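Local coordinates for membrane-fusion protein (Streptococcus pneumoniae, PDB 5XU0) that probably serves as the membrane-fusion (adaptor) component of a MacAB-like efflux pump, forming part of the channel through which substrates leave the cell, at residues B[15-20]-B[42-47]; B[151-156]-B[167-172]; B[195-200]-B[258-263]. The protein carries 2 engineered substitutions. All coordinates share one frame; numbering follows the deposited sequence.

Contact 1: residues B[15-20]-B[42-47]; sequences QYVYFD and ALVKYS
Tyr46 reaches from strand 42-46 to the loop that follows strand 15-18, and its hydroxyl carries the one polar link of this interface. The backbone N of Asp20 donates to Tyr46 OH over 3.2 Å, a weak bond with an N-H...O angle of only 134°. Asp20 also lays its CB 3.8 Å from Tyr46 OH and its carbonyl O 3.7 Å from Tyr46 CE1, so Asp20 meets the phenol tip with N, O and CB. Phe19 comes beside it: its CE1 sits at the edge of the Tyr46 ring, near its plane, 4.2 Å from Tyr46 CE1. The first torsions start the two side chains toward each other. In Tyr46 the CG is anti to the carbonyl carbon (chi1 -65°), while in Phe19 it is anti to the backbone N (chi1 -176°), and the two side chains meet at a slant.

Further along, methyl groups dominate: Val17 CG2 faces Val44 CG1 at 4.4 Å, one branch from each strand. Gln15 OE1, a polar atom beside a methyl, comes to 4.2 Å from Leu43 CD1.

A second shell holds these groups in place. Met140 and Met168 pack on Tyr46, Val157 packs on Phe19, and Asp20 OD1 turns to Ser22 OG. On the far side of the strand, Tyr18 OH bonds to the backbone O of Asn156 of a neighbouring subunit.

The strand axes run nearly parallel, yet 9.3 Å apart, too far for backbone pairing; between the strands side chains make the contact, and at the end the Asp20 main chain meets Tyr46. Strand 15-18 belongs to a four-stranded sheet and strand 42-46 to a three-stranded one, so the pair illustrates the face-to-face packing of two sheets that defines the barrel-sandwich hybrid domain of membrane-fusion proteins.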
loop_
_atom_site.group_PDB
_atom_site.type_symbol
_atom_site.label_atom_id
_atom_site.label_comp_id
_atom_site.label_asym_id
_atom_site.label_seq_id
_atom_site.Cartn_x
_atom_site.Cartn_y
_atom_site.Cartn_z
ATOM N N GLN B 15 18.876 -18.600 -1.889
ATOM C CA GLN B 15 18.016 -17.866 -2.803
ATOM C C GLN B 15 16.570 -17.995 -2.353
ATOM O O GLN B 15 16.079 -19.106 -2.116
ATOM C CB GLN B 15 18.167 -18.372 -4.241
ATOM C CG GLN B 15 17.395 -17.556 -5.260
ATOM C CD GLN B 15 17.392 -18.186 -6.633
ATOM O OE1 GLN B 15 16.982 -19.333 -6.804
ATOM N NE2 GLN B 15 17.845 -17.434 -7.627
ATOM N N TYR B 16 15.911 -16.847 -2.217
ATOM C CA TYR B 16 14.473 -16.760 -2.037
ATOM C C TYR B 16 13.843 -16.295 -3.341
ATOM O O TYR B 16 14.335 -15.358 -3.979
ATOM C CB TYR B 16 14.100 -15.772 -0.927
ATOM C CG TYR B 16 14.651 -16.076 0.447
ATOM C CD1 TYR B 16 13.920 -16.829 1.356
ATOM C CD2 TYR B 16 15.886 -15.580 0.849
ATOM C CE1 TYR B 16 14.410 -17.098 2.620
ATOM C CE2 TYR B 16 16.386 -15.845 2.112
ATOM C CZ TYR B 16 15.643 -16.604 2.993
ATOM O OH TYR B 16 16.133 -16.872 4.252
ATOM N N VAL B 17 12.759 -16.946 -3.741
ATOM C CA VAL B 17 11.913 -16.437 -4.809
ATOM C C VAL B 17 10.552 -16.148 -4.188
ATOM O O VAL B 17 9.885 -17.044 -3.642
ATOM C CB VAL B 17 11.833 -17.378 -6.027
ATOM C CG1 VAL B 17 13.238 -17.768 -6.477
ATOM C CG2 VAL B 17 10.974 -18.605 -5.794
ATOM N N TYR B 18 10.200 -14.867 -4.188
ATOM C CA TYR B 18 8.943 -14.348 -3.675
ATOM C C TYR B 18 7.969 -14.160 -4.827
ATOM O O TYR B 18 8.370 -13.999 -5.982
ATOM C CB TYR B 18 9.141 -13.003 -2.963
ATOM C CG TYR B 18 10.290 -12.938 -1.974
ATOM C CD1 TYR B 18 10.138 -13.388 -0.671
ATOM C CD2 TYR B 18 11.518 -12.396 -2.337
ATOM C CE1 TYR B 18 11.179 -13.310 0.236
ATOM C CE2 TYR B 18 12.564 -12.315 -1.433
ATOM C CZ TYR B 18 12.390 -12.775 -0.150
ATOM O OH TYR B 18 13.428 -12.700 0.757
ATOM N N PHE B 19 6.682 -14.170 -4.498
ATOM C CA PHE B 19 5.656 -13.939 -5.504
ATOM C C PHE B 19 5.798 -12.545 -6.106
ATOM O O PHE B 19 6.198 -11.589 -5.434
ATOM C CB PHE B 19 4.267 -14.112 -4.889
ATOM C CG PHE B 19 3.146 -13.983 -5.878
ATOM C CD1 PHE B 19 2.771 -15.059 -6.664
ATOM C CD2 PHE B 19 2.467 -12.785 -6.022
ATOM C CE1 PHE B 19 1.740 -14.943 -7.575
ATOM C CE2 PHE B 19 1.436 -12.661 -6.932
ATOM C CZ PHE B 19 1.071 -13.743 -7.709
ATOM N N ASP B 20 5.468 -12.435 -7.392
ATOM C CA ASP B 20 5.537 -11.165 -8.112
ATOM C C ASP B 20 4.266 -11.017 -8.937
ATOM O O ASP B 20 4.104 -11.693 -9.957
ATOM C CB ASP B 20 6.778 -11.099 -9.001
ATOM C CG ASP B 20 7.048 -9.701 -9.529
ATOM O OD1 ASP B 20 6.153 -8.833 -9.427
ATOM O OD2 ASP B 20 8.156 -9.472 -10.057
ATOM N N ALA B 42 15.017 -23.981 -13.836
ATOM C CA ALA B 42 13.792 -23.271 -13.501
ATOM C C ALA B 42 13.230 -23.777 -12.178
ATOM O O ALA B 42 13.391 -24.947 -11.820
ATOM C CB ALA B 42 12.758 -23.443 -14.614
ATOM N N LEU B 43 12.575 -22.876 -11.434
ATOM C CA LEU B 43 11.916 -23.252 -10.186
ATOM C C LEU B 43 10.503 -22.717 -10.033
ATOM O O LEU B 43 9.818 -23.137 -9.099
ATOM C CB LEU B 43 12.717 -22.795 -8.957
ATOM C CG LEU B 43 14.216 -23.035 -8.875
ATOM C CD1 LEU B 43 14.886 -21.849 -9.487
ATOM C CD2 LEU B 43 14.647 -23.231 -7.435
ATOM N N VAL B 44 10.063 -21.780 -10.866
ATOM C CA VAL B 44 8.655 -21.394 -10.927
ATOM C C VAL B 44 8.350 -21.006 -12.365
ATOM O O VAL B 44 9.188 -20.411 -13.051
ATOM C CB VAL B 44 8.288 -20.230 -9.968
ATOM C CG1 VAL B 44 8.248 -20.664 -8.503
ATOM C CG2 VAL B 44 9.226 -19.079 -10.143
ATOM N N LYS B 45 7.146 -21.343 -12.818
ATOM C CA LYS B 45 6.663 -20.949 -14.134
ATOM C C LYS B 45 5.335 -20.230 -13.962
ATOM O O LYS B 45 4.358 -20.827 -13.493
ATOM C CB LYS B 45 6.510 -22.157 -15.060
ATOM C CG LYS B 45 5.538 -21.941 -16.218
ATOM C CD LYS B 45 6.263 -21.540 -17.496
ATOM C CE LYS B 45 5.283 -21.292 -18.630
ATOM N NZ LYS B 45 4.166 -22.279 -18.614
ATOM N N TYR B 46 5.309 -18.949 -14.314
ATOM C CA TYR B 46 4.055 -18.228 -14.429
ATOM C C TYR B 46 3.389 -18.559 -15.765
ATOM O O TYR B 46 4.028 -19.045 -16.701
ATOM C CB TYR B 46 4.283 -16.719 -14.314
ATOM C CG TYR B 46 4.804 -16.230 -12.976
ATOM C CD1 TYR B 46 3.932 -15.803 -11.981
ATOM C CD2 TYR B 46 6.168 -16.166 -12.720
ATOM C CE1 TYR B 46 4.405 -15.342 -10.760
ATOM C CE2 TYR B 46 6.650 -15.706 -11.505
ATOM C CZ TYR B 46 5.764 -15.296 -10.530
ATOM O OH TYR B 46 6.240 -14.839 -9.321
ATOM N N SER B 47 2.086 -18.292 -15.848
ATOM C CA SER B 47 1.335 -18.584 -17.065
ATOM C C SER B 47 1.736 -17.616 -18.170
ATOM O O SER B 47 1.477 -16.413 -18.073
ATOM C CB SER B 47 -0.165 -18.498 -16.801
ATOM O OG SER B 47 -0.880 -18.356 -18.018
#

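Contact 2: residues B[151-156]-B[167-172]; sequences VEVNSN and VMVHIV
The His170 imidazole carries Val151 CG2 on one face, 3.4 Å above the ring plane and displaced toward the rim on the ND1 and CG side. This CH-pi contact measures 3.8 Å from Val151 CG2 to the ring centroid. Tyr16 stacks on the opposite face, leaving the imidazole sandwiched between a methyl and a phenol, and Tyr219 of a neighbouring subunit meets it edge-to-face. The ring's NE2 is tied to Glu14 OE1. Standing anti to the backbone N (chi1 -175°), His170 CG comes within 3.6 Å of Val151 CG2. The carboxylate of Glu152, at the end of an extended chain, is turned 60° from the imidazole plane, and its OE2 lies 4.0 Å from His170 CB.

Beneath these groups the antiparallel ladder is irregular. His170 O accepts from two successive amides, Val151 N and Glu152 N, the latter at 3.0 Å, which makes a classic beta bulge. His170 N returns a bond to Glu152 O at 2.9 Å, completing a hydrogen-bonded pair. Val153 and Val169 form the next, non-hydrogen-bonded pair, with Val153 CG1 4.3 Å from Val169 CG2. Past the strand end, Asn154 OD1 accepts from Asn156 N in an Asx turn; the donor lies well above the amide plane.

Chemically, the bulge places both Val151 and Glu152 opposite one histidine, a hydrophobic cover and a carboxylate together. Glu152 OE2 stays 4.5 Å from His170 ND1, not in contact; along with Glu14, it could nevertheless favour a protonated imidazole at this subunit interface.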
loop_
_atom_site.group_PDB
_atom_site.type_symbol
_atom_site.label_atom_id
_atom_site.label_comp_id
_atom_site.label_asym_id
_atom_site.label_seq_id
_atom_site.Cartn_x
_atom_site.Cartn_y
_atom_site.Cartn_z
ATOM N N VAL B 151 14.692 -25.860 0.242
ATOM C CA VAL B 151 14.290 -26.116 1.622
ATOM C C VAL B 151 12.859 -25.716 1.911
ATOM O O VAL B 151 12.361 -26.032 3.007
ATOM C CB VAL B 151 15.239 -25.437 2.630
ATOM C CG1 VAL B 151 16.643 -25.964 2.464
ATOM C CG2 VAL B 151 15.192 -23.912 2.486
ATOM N N GLU B 152 12.186 -25.018 0.999
ATOM C CA GLU B 152 10.782 -24.716 1.252
ATOM C C GLU B 152 10.081 -24.375 -0.052
ATOM O O GLU B 152 10.611 -23.604 -0.855
ATOM C CB GLU B 152 10.651 -23.565 2.261
ATOM C CG GLU B 152 9.238 -23.082 2.471
ATOM C CD GLU B 152 9.193 -21.774 3.223
ATOM O OE1 GLU B 152 8.122 -21.426 3.759
ATOM O OE2 GLU B 152 10.242 -21.098 3.294
ATOM N N VAL B 153 8.904 -24.968 -0.266
ATOM C CA VAL B 153 8.035 -24.613 -1.380
ATOM C C VAL B 153 6.661 -24.276 -0.816
ATOM O O VAL B 153 6.238 -24.854 0.190
ATOM C CB VAL B 153 7.953 -25.741 -2.435
ATOM C CG1 VAL B 153 9.335 -26.292 -2.758
ATOM C CG2 VAL B 153 7.022 -26.859 -1.983
ATOM N N ASN B 154 5.971 -23.332 -1.456
ATOM C CA ASN B 154 4.694 -22.840 -0.938
ATOM C C ASN B 154 3.882 -22.296 -2.107
ATOM O O ASN B 154 4.213 -21.238 -2.651
ATOM C CB ASN B 154 4.927 -21.770 0.122
ATOM C CG ASN B 154 3.638 -21.282 0.764
ATOM O OD1 ASN B 154 2.546 -21.767 0.458
ATOM N ND2 ASN B 154 3.763 -20.320 1.669
ATOM N N SER B 155 2.819 -23.010 -2.480
ATOM C CA SER B 155 1.975 -22.644 -3.612
ATOM C C SER B 155 0.673 -21.988 -3.171
ATOM O O SER B 155 -0.317 -22.008 -3.907
ATOM C CB SER B 155 1.665 -23.868 -4.471
ATOM O OG SER B 155 2.852 -24.560 -4.820
ATOM N N ASN B 156 0.646 -21.411 -1.975
ATOM C CA ASN B 156 -0.555 -20.765 -1.453
ATOM C C ASN B 156 -0.210 -19.311 -1.153
ATOM O O ASN B 156 0.259 -18.974 -0.063
ATOM C CB ASN B 156 -1.088 -21.501 -0.235
ATOM C CG ASN B 156 -1.847 -22.759 -0.612
ATOM O OD1 ASN B 156 -2.570 -22.785 -1.611
ATOM N ND2 ASN B 156 -1.680 -23.814 0.181
ATOM N N VAL B 167 7.187 -15.675 0.495
ATOM C CA VAL B 167 8.228 -16.594 0.047
ATOM C C VAL B 167 7.561 -17.772 -0.647
ATOM O O VAL B 167 6.786 -18.512 -0.031
ATOM C CB VAL B 167 9.089 -17.076 1.221
ATOM C CG1 VAL B 167 10.114 -18.104 0.737
ATOM C CG2 VAL B 167 9.753 -15.910 1.934
HETATM N N MSE B 168 7.864 -17.959 -1.926
HETATM C CA MSE B 168 7.287 -19.081 -2.647
HETATM C C MSE B 168 8.248 -20.256 -2.722
HETATM O O MSE B 168 7.825 -21.403 -2.577
HETATM C CB MSE B 168 6.852 -18.662 -4.046
HETATM C CG MSE B 168 5.348 -18.500 -4.183
HETATM SE SE MSE B 168 4.772 -18.721 -6.019
HETATM C CE MSE B 168 5.951 -17.405 -6.812
ATOM N N VAL B 169 9.539 -19.998 -2.938
ATOM C CA VAL B 169 10.515 -21.087 -2.935
ATOM C C VAL B 169 11.809 -20.603 -2.299
ATOM O O VAL B 169 12.311 -19.527 -2.635
ATOM C CB VAL B 169 10.768 -21.647 -4.350
ATOM C CG1 VAL B 169 12.043 -22.467 -4.398
ATOM C CG2 VAL B 169 9.609 -22.500 -4.783
ATOM N N HIS B 170 12.349 -21.404 -1.381
ATOM C CA HIS B 170 13.598 -21.117 -0.695
ATOM C C HIS B 170 14.553 -22.281 -0.895
ATOM O O HIS B 170 14.217 -23.428 -0.563
ATOM C CB HIS B 170 13.368 -20.871 0.797
ATOM C CG HIS B 170 14.598 -20.452 1.537
ATOM N ND1 HIS B 170 14.689 -20.493 2.912
ATOM C CD2 HIS B 170 15.788 -19.981 1.094
ATOM C CE1 HIS B 170 15.882 -20.066 3.284
ATOM N NE2 HIS B 170 16.569 -19.750 2.200
ATOM N N ILE B 171 15.733 -21.975 -1.440
ATOM C CA ILE B 171 16.757 -22.964 -1.755
ATOM C C ILE B 171 18.071 -22.475 -1.164
ATOM O O ILE B 171 18.301 -21.269 -1.037
ATOM C CB ILE B 171 16.889 -23.197 -3.284
ATOM C CG1 ILE B 171 17.605 -22.034 -3.976
ATOM C CG2 ILE B 171 15.529 -23.391 -3.921
ATOM C CD1 ILE B 171 19.116 -22.146 -3.926
ATOM N N VAL B 172 18.942 -23.414 -0.801
ATOM C CA VAL B 172 20.208 -23.044 -0.176
ATOM C C VAL B 172 21.219 -24.164 -0.384
ATOM O O VAL B 172 20.891 -25.348 -0.265
ATOM C CB VAL B 172 20.018 -22.714 1.321
ATOM C CG1 VAL B 172 19.228 -23.793 2.008
ATOM C CG2 VAL B 172 21.339 -22.541 1.990
#

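Contact 3: residues B[195-200]-B[258-263]; sequences QEVSFT and VNMEVK. Engineered in segment 258-263: Met260 (natural residue Ile).
Phe199 CG stands between the backbone N and the carbonyl carbon (chi1 63°), the crowded position, which puts the root of the ring near Val258. Val258 CG1, anti to its own backbone N, reaches Phe199 CD2 at 3.4 Å and also lies near Phe199 CB. Met260 is an engineered substitution (Ile in the natural sequence) modelled as selenomethionine. Its SE, placed by chi2 (-154°), lies obliquely beside the ring, 5.0 Å from the Phe199 centroid, in a Met-aromatic contact; the bend at chi3 turns only the terminal CE. Met260 CG touches Phe199 CB at 3.8 Å. The same sheet face continues with Val197 CG2 against Val262 CG2 at 3.6 Å.

Regular antiparallel pairing underlies this row. Ser198 and Glu261 exchange two bonds, the return from Glu261 N to Ser198 O spanning 2.8 Å, and Thr200 and Asn259 form the next hydrogen-bonded pair. Lys263 N extends the ladder to Glu196 O. At the end, Gln195 NE2 adds a weak bond to Lys263 O at 3.2 Å, while Gln195 OE1 accepts from Ser192 N.

Both strands have a second neighbour. Strand 196-201 pairs onward with strand 207-216, where Trp209 meets the Phe199 ring with planes about 15° apart. Strand 257-262 pairs with strand 3-10, through Leu5 and Val3, which closes the six-stranded barrel; from strand 239-246, Ile243 packs on Val197 and Met260, and Val245 on Phe199.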
loop_
_atom_site.group_PDB
_atom_site.type_symbol
_atom_site.label_atom_id
_atom_site.label_comp_id
_atom_site.label_asym_id
_atom_site.label_seq_id
_atom_site.Cartn_x
_atom_site.Cartn_y
_atom_site.Cartn_z
ATOM N N GLN B 195 43.655 -16.103 10.047
ATOM C CA GLN B 195 44.108 -17.014 11.090
ATOM C C GLN B 195 43.334 -18.327 11.051
ATOM O O GLN B 195 42.117 -18.344 10.845
ATOM C CB GLN B 195 43.959 -16.362 12.463
ATOM C CG GLN B 195 44.577 -14.977 12.557
ATOM C CD GLN B 195 44.582 -14.432 13.971
ATOM O OE1 GLN B 195 44.616 -13.217 14.179
ATOM N NE2 GLN B 195 44.554 -15.326 14.953
ATOM N N GLU B 196 44.048 -19.430 11.257
ATOM C CA GLU B 196 43.418 -20.740 11.222
ATOM C C GLU B 196 42.598 -20.972 12.488
ATOM O O GLU B 196 42.833 -20.362 13.535
ATOM C CB GLU B 196 44.462 -21.844 11.058
ATOM C CG GLU B 196 43.928 -23.076 10.341
ATOM C CD GLU B 196 44.669 -24.347 10.711
ATOM O OE1 GLU B 196 44.024 -25.416 10.759
ATOM O OE2 GLU B 196 45.895 -24.283 10.948
ATOM N N VAL B 197 41.623 -21.871 12.378
ATOM C CA VAL B 197 40.629 -22.084 13.423
ATOM C C VAL B 197 40.300 -23.568 13.501
ATOM O O VAL B 197 40.174 -24.242 12.474
ATOM C CB VAL B 197 39.349 -21.258 13.154
ATOM C CG1 VAL B 197 38.166 -21.814 13.938
ATOM C CG2 VAL B 197 39.572 -19.787 13.477
ATOM N N SER B 198 40.167 -24.076 14.723
ATOM C CA SER B 198 39.620 -25.398 14.983
ATOM C C SER B 198 38.294 -25.252 15.721
ATOM O O SER B 198 38.095 -24.295 16.475
ATOM C CB SER B 198 40.590 -26.242 15.811
ATOM O OG SER B 198 39.932 -27.369 16.365
ATOM N N PHE B 199 37.380 -26.197 15.499
ATOM C CA PHE B 199 36.104 -26.140 16.204
ATOM C C PHE B 199 35.469 -27.522 16.265
ATOM O O PHE B 199 35.779 -28.408 15.463
ATOM C CB PHE B 199 35.147 -25.117 15.570
ATOM C CG PHE B 199 34.734 -25.436 14.155
ATOM C CD1 PHE B 199 35.447 -24.933 13.078
ATOM C CD2 PHE B 199 33.611 -26.209 13.904
ATOM C CE1 PHE B 199 35.058 -25.212 11.779
ATOM C CE2 PHE B 199 33.219 -26.492 12.607
ATOM C CZ PHE B 199 33.942 -25.990 11.543
ATOM N N THR B 200 34.569 -27.684 17.236
ATOM C CA THR B 200 33.928 -28.955 17.547
ATOM C C THR B 200 32.455 -28.714 17.846
ATOM O O THR B 200 32.012 -27.574 18.011
ATOM C CB THR B 200 34.599 -29.643 18.743
ATOM O OG1 THR B 200 33.754 -30.696 19.226
ATOM C CG2 THR B 200 34.839 -28.636 19.866
ATOM N N VAL B 258 28.490 -24.495 17.871
ATOM C CA VAL B 258 29.885 -24.831 17.615
ATOM C C VAL B 258 30.770 -24.019 18.553
ATOM O O VAL B 258 30.495 -22.846 18.827
ATOM C CB VAL B 258 30.229 -24.585 16.127
ATOM C CG1 VAL B 258 31.693 -24.247 15.943
ATOM C CG2 VAL B 258 29.850 -25.800 15.290
ATOM N N ASN B 259 31.829 -24.653 19.057
ATOM C CA ASN B 259 32.798 -24.014 19.939
ATOM C C ASN B 259 34.160 -24.024 19.264
ATOM O O ASN B 259 34.590 -25.061 18.747
ATOM C CB ASN B 259 32.854 -24.726 21.287
ATOM C CG ASN B 259 31.486 -24.882 21.911
ATOM O OD1 ASN B 259 30.932 -23.930 22.464
ATOM N ND2 ASN B 259 30.923 -26.083 21.811
HETATM N N MSE B 260 34.833 -22.877 19.268
HETATM C CA MSE B 260 36.001 -22.688 18.412
HETATM C C MSE B 260 37.228 -22.133 19.123
HETATM O O MSE B 260 37.113 -21.389 20.091
HETATM C CB MSE B 260 35.641 -21.758 17.256
HETATM C CG MSE B 260 34.166 -21.735 16.912
HETATM SE SE MSE B 260 33.899 -21.246 15.065
HETATM C CE MSE B 260 34.835 -19.538 15.110
ATOM N N GLU B 261 38.404 -22.491 18.611
ATOM C CA GLU B 261 39.679 -21.974 19.090
ATOM C C GLU B 261 40.429 -21.379 17.908
ATOM O O GLU B 261 40.687 -22.077 16.922
ATOM C CB GLU B 261 40.504 -23.081 19.750
ATOM C CG GLU B 261 41.682 -22.576 20.559
ATOM C CD GLU B 261 42.446 -23.700 21.224
ATOM O OE1 GLU B 261 41.883 -24.810 21.344
ATOM O OE2 GLU B 261 43.607 -23.475 21.625
ATOM N N VAL B 262 40.767 -20.094 17.996
ATOM C CA VAL B 262 41.522 -19.415 16.948
ATOM C C VAL B 262 42.995 -19.455 17.317
ATOM O O VAL B 262 43.403 -18.913 18.351
ATOM C CB VAL B 262 41.057 -17.967 16.746
ATOM C CG1 VAL B 262 41.815 -17.362 15.572
ATOM C CG2 VAL B 262 39.562 -17.921 16.520
ATOM N N LYS B 263 43.794 -20.079 16.460
ATOM C CA LYS B 263 45.211 -20.254 16.736
ATOM C C LYS B 263 45.950 -18.923 16.658
ATOM O O LYS B 263 45.797 -18.172 15.689
ATOM C CB LYS B 263 45.816 -21.247 15.745
ATOM C CG LYS B 263 47.262 -21.593 16.022
ATOM C CD LYS B 263 47.469 -22.056 17.457
ATOM C CE LYS B 263 48.858 -22.649 17.619
ATOM N NZ LYS B 263 49.298 -22.696 19.036
#

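From the N terminus, strand 3-10 leads away from the barrel into the sandwich domain, where contact 1 closes first, over the 21 residues between its segments. Helices 49-77 and 109-138 follow before contact 2 opens; that contact closes the short loop 157-166. Contact 3 comes last, spanning 57 residues that include strands 207-216 and 239-246. The three lie in series, none nested or crossed. Contacts 1 and 2 share a sheet, since strands 14-18 and 167-172 are neighbours in it, and their centres are 9 Å apart. Contact 3 stands alone in the barrel, its centre about 34 Å from that of contact 2.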